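Local coordinates for oxidoreductase, short-chain dehydrogenase/reductase family (Aeromonas hydrophila subsp. hydrophila, PDB 3L6E), which is probably a nucleotide-dependent oxidoreductase of the Rossmann fold, perhaps reducing 3-dehydrosphinganine in sphingolipid metabolism, at residues 29-34 against 52-57; 158-163 against 173-178. One frame throughout, in Å; residues are numbered along the deposited sequence.

Both interactions belong to one parallel seven-stranded sheet, a Rossmann fold in which each sits within a beta-alpha-beta unit. Interaction 1 pairs strand 29-34 with the outermost strand 51-55, whereas interaction 2 packs helix 145-165 on strand 171-181, next to the opposite outermost strand 217-226. Their centres are 22 Å apart, on opposite sides of the chain's centre, with nearest atoms about 13 Å apart. A sulfate, probably from the crystallisation liquor, lies by Gly34 (nearest atoms about 3 Å apart), at the end of interaction 1 where related dehydrogenases hold the adenosine of the cofactor. Interaction 2 is near the C-terminal end of the helix that in this family carries the YxxxK motif nearer its start.

Interaction 1 (29-34 against 52-57); sequences QVSMMG and IGIVAD. Unlike the reference sequence in segment 52-57: Val55 (reference Ala).
Ser31, Met33, Ile52 and Ile54 stand on one face of this pair of strands, Met32 and Val55 on the other. On the second face Met32 pairs with Gly53 and Val55 with Gly34, so each side chain has a glycine across from it. Between the strands, Met32 N reaches Ile52 O at 2.8 Å, nearly along the C=O axis. The parallel ladder runs on through Ile54 N to Met32 O, also 2.8 Å, and is flanked by Ile52 N to Val30 O at 3.2 Å. Gly34 N to Ile54 O is weak, and the last rung differs: Ala56 N lies 3.1 Å from Gly34 O but 42° out of its carbonyl plane, where strand 51-55 gives way to a loop.

Selenomethionine Met32 bends at its last torsion (chi3 -57°), which brings its methyl CE to 3.7 Å from Gly53 N, over a backbone without a side chain. Leu40 of helix 37-47 and Thr20 of helix 14-25 also pack on Met32. On the opposite face, CD1 of Ile54 rests 4.0 Å from Ser31 CB. The extended Met33 chain touches Ile54 twice, CG 4.3 Å from CB and terminal CE 4.3 Å from CD1. Helix 61-75 lies against Ser31 and Ile52 on this face, while Ser31 OG is hydrogen-bonded to NE2 of His5.

The two strands and helix 37-47 form a beta-alpha-beta crossover of the Rossmann fold. Four N-H···O bonds and one weak one pair the facing N-H and C=O groups, and side chains on both faces are mainly apolar. No side chain at Gly34 stands between the strand end and a sulfate, probably from the crystallisation liquor; the place is consistent with the adenosine-ribose end of the cofactor pocket, as in relatives.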
loop_
_atom_site.group_PDB
_atom_site.type_symbol
_atom_site.label_atom_id
_atom_site.label_comp_id
_atom_site.label_asym_id
_atom_site.label_seq_id
_atom_site.Cartn_x
_atom_site.Cartn_y
_atom_site.Cartn_z
ATOM N N GLN A 29 -8.749 -16.979 -13.622
ATOM C CA GLN A 29 -10.153 -17.372 -13.618
ATOM C C GLN A 29 -10.801 -16.843 -12.351
ATOM O O GLN A 29 -10.194 -16.849 -11.285
ATOM C CB GLN A 29 -10.297 -18.893 -13.624
ATOM C CG GLN A 29 -9.626 -19.603 -14.783
ATOM C CD GLN A 29 -10.477 -19.591 -16.025
ATOM O OE1 GLN A 29 -10.495 -18.606 -16.772
ATOM N NE2 GLN A 29 -11.189 -20.689 -16.264
ATOM N N VAL A 30 -12.050 -16.411 -12.440
ATOM C CA VAL A 30 -12.633 -15.714 -11.295
ATOM C C VAL A 30 -14.005 -16.245 -10.936
ATOM O O VAL A 30 -14.890 -16.246 -11.769
ATOM C CB VAL A 30 -12.683 -14.174 -11.532
ATOM C CG1 VAL A 30 -13.252 -13.477 -10.336
ATOM C CG2 VAL A 30 -11.308 -13.635 -11.810
ATOM N N SER A 31 -14.162 -16.721 -9.701
ATOM C CA SER A 31 -15.479 -17.081 -9.197
ATOM C C SER A 31 -16.106 -15.829 -8.584
ATOM O O SER A 31 -15.678 -15.362 -7.513
ATOM C CB SER A 31 -15.382 -18.185 -8.153
ATOM O OG SER A 31 -15.114 -19.421 -8.768
HETATM N N MSE A 32 -17.082 -15.267 -9.282
HETATM C CA MSE A 32 -17.720 -14.027 -8.829
HETATM C C MSE A 32 -18.848 -14.336 -7.853
HETATM O O MSE A 32 -19.787 -15.038 -8.200
HETATM C CB MSE A 32 -18.273 -13.245 -10.025
HETATM C CG MSE A 32 -17.267 -12.999 -11.134
HETATM SE SE MSE A 32 -18.037 -12.033 -12.641
HETATM C CE MSE A 32 -19.499 -13.235 -13.091
HETATM N N MSE A 33 -18.764 -13.815 -6.640
HETATM C CA MSE A 33 -19.885 -13.954 -5.703
HETATM C C MSE A 33 -20.587 -12.628 -5.461
HETATM O O MSE A 33 -19.933 -11.626 -5.200
HETATM C CB MSE A 33 -19.425 -14.544 -4.378
HETATM C CG MSE A 33 -18.853 -15.952 -4.524
HETATM SE SE MSE A 33 -18.291 -16.641 -2.802
HETATM C CE MSE A 33 -17.476 -18.313 -3.443
ATOM N N GLY A 34 -21.917 -12.640 -5.550
ATOM C CA GLY A 34 -22.701 -11.432 -5.370
ATOM C C GLY A 34 -24.160 -11.683 -5.053
ATOM O O GLY A 34 -24.704 -12.749 -5.339
ATOM N N ILE A 52 -17.424 -17.362 -13.447
ATOM C CA ILE A 52 -18.790 -17.791 -13.162
ATOM C C ILE A 52 -19.413 -16.869 -12.129
ATOM O O ILE A 52 -18.736 -16.403 -11.206
ATOM C CB ILE A 52 -18.865 -19.198 -12.548
ATOM C CG1 ILE A 52 -17.564 -19.506 -11.820
ATOM C CG2 ILE A 52 -19.202 -20.219 -13.588
ATOM C CD1 ILE A 52 -17.750 -20.157 -10.505
ATOM N N GLY A 53 -20.715 -16.657 -12.275
ATOM C CA GLY A 53 -21.512 -15.972 -11.275
ATOM C C GLY A 53 -22.127 -16.979 -10.325
ATOM O O GLY A 53 -22.926 -17.823 -10.730
ATOM N N ILE A 54 -21.725 -16.901 -9.064
ATOM C CA ILE A 54 -22.385 -17.633 -7.997
ATOM C C ILE A 54 -23.212 -16.614 -7.224
ATOM O O ILE A 54 -22.675 -15.660 -6.667
ATOM C CB ILE A 54 -21.352 -18.295 -7.048
ATOM C CG1 ILE A 54 -20.492 -19.306 -7.803
ATOM C CG2 ILE A 54 -22.045 -18.937 -5.858
ATOM C CD1 ILE A 54 -19.088 -19.378 -7.267
ATOM N N VAL A 55 -24.526 -16.779 -7.232
ATOM C CA VAL A 55 -25.370 -15.895 -6.440
ATOM C C VAL A 55 -25.341 -16.439 -5.018
ATOM O O VAL A 55 -25.480 -17.643 -4.806
ATOM C CB VAL A 55 -26.808 -15.799 -6.971
ATOM C CG1 VAL A 55 -27.653 -14.888 -6.075
ATOM C CG2 VAL A 55 -26.819 -15.267 -8.400
ATOM N N ALA A 56 -25.120 -15.535 -4.062
ATOM C CA ALA A 56 -25.029 -15.874 -2.649
ATOM C C ALA A 56 -25.283 -14.633 -1.806
ATOM O O ALA A 56 -24.873 -13.537 -2.174
ATOM C CB ALA A 56 -23.650 -16.437 -2.332
ATOM N N ASP A 57 -25.963 -14.815 -0.679
ATOM C CA ASP A 57 -26.038 -13.781 0.343
ATOM C C ASP A 57 -25.076 -14.193 1.446
ATOM O O ASP A 57 -25.342 -15.127 2.195
ATOM C CB ASP A 57 -27.469 -13.613 0.875
ATOM C CG ASP A 57 -27.658 -12.317 1.662
ATOM O OD1 ASP A 57 -26.810 -11.404 1.540
ATOM O OD2 ASP A 57 -28.661 -12.205 2.401
#

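Interaction 2 (158-163 against 173-178); sequences FLESLR and LVNLYP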
loop_
_atom_site.group_PDB
_atom_site.type_symbol
_atom_site.label_atom_id
_atom_site.label_comp_id
_atom_site.label_asym_id
_atom_site.label_seq_id
_atom_site.Cartn_x
_atom_site.Cartn_y
_atom_site.Cartn_z
ATOM N N PHE A 158 -11.493 -7.381 13.892
ATOM C CA PHE A 158 -11.577 -8.810 13.614
ATOM C C PHE A 158 -10.373 -9.310 12.805
ATOM O O PHE A 158 -9.706 -10.253 13.211
ATOM C CB PHE A 158 -12.889 -9.155 12.877
ATOM C CG PHE A 158 -12.940 -10.579 12.379
ATOM C CD1 PHE A 158 -13.186 -11.629 13.258
ATOM C CD2 PHE A 158 -12.703 -10.873 11.044
ATOM C CE1 PHE A 158 -13.215 -12.947 12.803
ATOM C CE2 PHE A 158 -12.716 -12.189 10.582
ATOM C CZ PHE A 158 -12.987 -13.228 11.466
ATOM N N LEU A 159 -10.087 -8.660 11.689
ATOM C CA LEU A 159 -9.070 -9.155 10.739
ATOM C C LEU A 159 -7.633 -9.097 11.232
ATOM O O LEU A 159 -6.873 -10.041 11.003
ATOM C CB LEU A 159 -9.171 -8.443 9.398
ATOM C CG LEU A 159 -10.473 -8.621 8.629
ATOM C CD1 LEU A 159 -10.508 -7.591 7.516
ATOM C CD2 LEU A 159 -10.656 -10.055 8.095
ATOM N N GLU A 160 -7.262 -7.998 11.893
ATOM C CA GLU A 160 -5.906 -7.850 12.446
ATOM C C GLU A 160 -5.695 -8.784 13.628
ATOM O O GLU A 160 -4.568 -9.161 13.937
ATOM C CB GLU A 160 -5.625 -6.399 12.874
ATOM C CG GLU A 160 -5.480 -5.405 11.695
ATOM C CD GLU A 160 -5.085 -3.991 12.119
ATOM O OE1 GLU A 160 -4.897 -3.748 13.335
ATOM O OE2 GLU A 160 -4.952 -3.115 11.232
ATOM N N SER A 161 -6.789 -9.116 14.304
ATOM C CA SER A 161 -6.780 -10.102 15.366
ATOM C C SER A 161 -6.698 -11.507 14.762
ATOM O O SER A 161 -6.057 -12.394 15.327
ATOM C CB SER A 161 -8.023 -9.947 16.235
ATOM O OG SER A 161 -8.197 -11.063 17.076
ATOM N N LEU A 162 -7.343 -11.704 13.614
ATOM C CA LEU A 162 -7.256 -12.982 12.920
ATOM C C LEU A 162 -5.868 -13.177 12.317
ATOM O O LEU A 162 -5.322 -14.290 12.349
ATOM C CB LEU A 162 -8.329 -13.100 11.833
ATOM C CG LEU A 162 -8.362 -14.407 11.027
ATOM C CD1 LEU A 162 -8.474 -15.623 11.963
ATOM C CD2 LEU A 162 -9.507 -14.394 10.044
ATOM N N ARG A 163 -5.296 -12.101 11.763
ATOM C CA ARG A 163 -3.968 -12.204 11.150
ATOM C C ARG A 163 -2.856 -12.487 12.154
ATOM O O ARG A 163 -1.943 -13.259 11.852
ATOM C CB ARG A 163 -3.625 -11.025 10.238
ATOM C CG ARG A 163 -3.517 -9.671 10.900
ATOM C CD ARG A 163 -2.400 -8.820 10.303
ATOM N NE ARG A 163 -2.515 -8.629 8.860
ATOM C CZ ARG A 163 -2.603 -7.439 8.259
ATOM N NH1 ARG A 163 -2.681 -7.371 6.943
ATOM N NH2 ARG A 163 -2.600 -6.318 8.960
ATOM N N LEU A 173 -2.943 -12.484 5.314
ATOM C CA LEU A 173 -4.029 -11.505 5.345
ATOM C C LEU A 173 -3.543 -10.155 4.861
ATOM O O LEU A 173 -2.542 -9.623 5.347
ATOM C CB LEU A 173 -4.759 -11.441 6.714
ATOM C CG LEU A 173 -5.959 -12.406 6.845
ATOM C CD1 LEU A 173 -5.511 -13.847 6.591
ATOM C CD2 LEU A 173 -6.715 -12.319 8.207
ATOM N N VAL A 174 -4.254 -9.653 3.849
ATOM C CA VAL A 174 -3.989 -8.366 3.212
ATOM C C VAL A 174 -5.245 -7.496 3.350
ATOM O O VAL A 174 -6.354 -7.914 2.997
ATOM C CB VAL A 174 -3.595 -8.521 1.720
ATOM C CG1 VAL A 174 -3.352 -7.146 1.074
ATOM C CG2 VAL A 174 -2.313 -9.425 1.564
ATOM N N ASN A 175 -5.067 -6.307 3.904
ATOM C CA ASN A 175 -6.188 -5.391 4.114
ATOM C C ASN A 175 -6.044 -4.158 3.208
ATOM O O ASN A 175 -5.029 -3.509 3.229
ATOM C CB ASN A 175 -6.266 -4.988 5.580
ATOM C CG ASN A 175 -6.610 -6.144 6.498
ATOM O OD1 ASN A 175 -7.279 -7.110 6.114
ATOM N ND2 ASN A 175 -6.164 -6.042 7.736
ATOM N N LEU A 176 -7.059 -3.855 2.411
ATOM C CA LEU A 176 -6.965 -2.794 1.409
ATOM C C LEU A 176 -8.005 -1.705 1.703
ATOM O O LEU A 176 -9.162 -2.021 1.929
ATOM C CB LEU A 176 -7.200 -3.366 0.002
ATOM C CG LEU A 176 -6.425 -4.654 -0.353
ATOM C CD1 LEU A 176 -7.053 -5.388 -1.516
ATOM C CD2 LEU A 176 -4.961 -4.394 -0.625
ATOM N N TYR A 177 -7.571 -0.440 1.671
ATOM C CA TYR A 177 -8.390 0.695 2.079
ATOM C C TYR A 177 -8.527 1.782 0.999
ATOM O O TYR A 177 -7.776 2.753 0.994
ATOM C CB TYR A 177 -7.795 1.310 3.352
ATOM C CG TYR A 177 -7.645 0.338 4.499
ATOM C CD1 TYR A 177 -6.578 -0.602 4.535
ATOM C CD2 TYR A 177 -8.536 0.365 5.564
ATOM C CE1 TYR A 177 -6.431 -1.477 5.615
ATOM C CE2 TYR A 177 -8.404 -0.494 6.644
ATOM C CZ TYR A 177 -7.349 -1.409 6.674
ATOM O OH TYR A 177 -7.252 -2.277 7.744
ATOM N N PRO A 178 -9.439 1.595 0.055
ATOM C CA PRO A 178 -9.761 2.671 -0.888
ATOM C C PRO A 178 -10.688 3.659 -0.207
ATOM O O PRO A 178 -11.833 3.312 0.039
ATOM C CB PRO A 178 -10.577 1.963 -1.981
ATOM C CG PRO A 178 -10.684 0.515 -1.573
ATOM C CD PRO A 178 -10.295 0.413 -0.135
HETATM O O HOH W 1 -5.028 -3.286 8.567
#
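Arg163 NH1 is gripped by two backbone carbonyls, those of Leu173 and of Thr220 on the next strand. The bond to Leu173 O is 2.8 Å long and almost straight at the hydrogen (175°); the oxygen lies in the guanidinium plane, at its edge, while the donor stands well above the plane of the carbonyl. Asp221 pairs with NH2 in a salt bridge. The bonds to Leu173 O, Thr220 O and Asp221 together hold the guanidinium's orientation, and Asp221 would balance its charge. The end of the Asn175 side chain lies over one guanidinium face, toward its rim, the two side chains meeting tip to tip.

Arg163 starts from the crowded position (chi1 64°), CG lying between the backbone N and the carbonyl carbon, and its chain bends again at chi2 and chi3. Its CB approaches Leu173 CB to 3.7 Å.

Helix 145-165 runs roughly antiparallel to strand 171-181, their segment axes 9.2 Å apart, and this helix-on-sheet packing completes a Rossmann beta-alpha-beta unit that starts with strand 128-137. The strand's side of the packing is led by Leu173. Its CD2 lies against the helix, 3.6 Å from Leu159 O and 3.9 Å from Leu162 CG, with the Leu162 and Leu173 side chains crossing at about a right angle. Leu159 lies against the side chain of Asn175 and also touches Asn132 of strand 128-137.

Farther along the strand the link becomes polar and indirect. Tyr177 OH donates to a water at 2.6 Å, and that water donates to Glu160 OE2 at 2.7 Å. The extended Glu160 chain carries its carboxylate out to this bridge, where Arg156, one helical turn earlier, makes a salt bridge to the same OE2, and the Tyr177 ring stacks with Phe223.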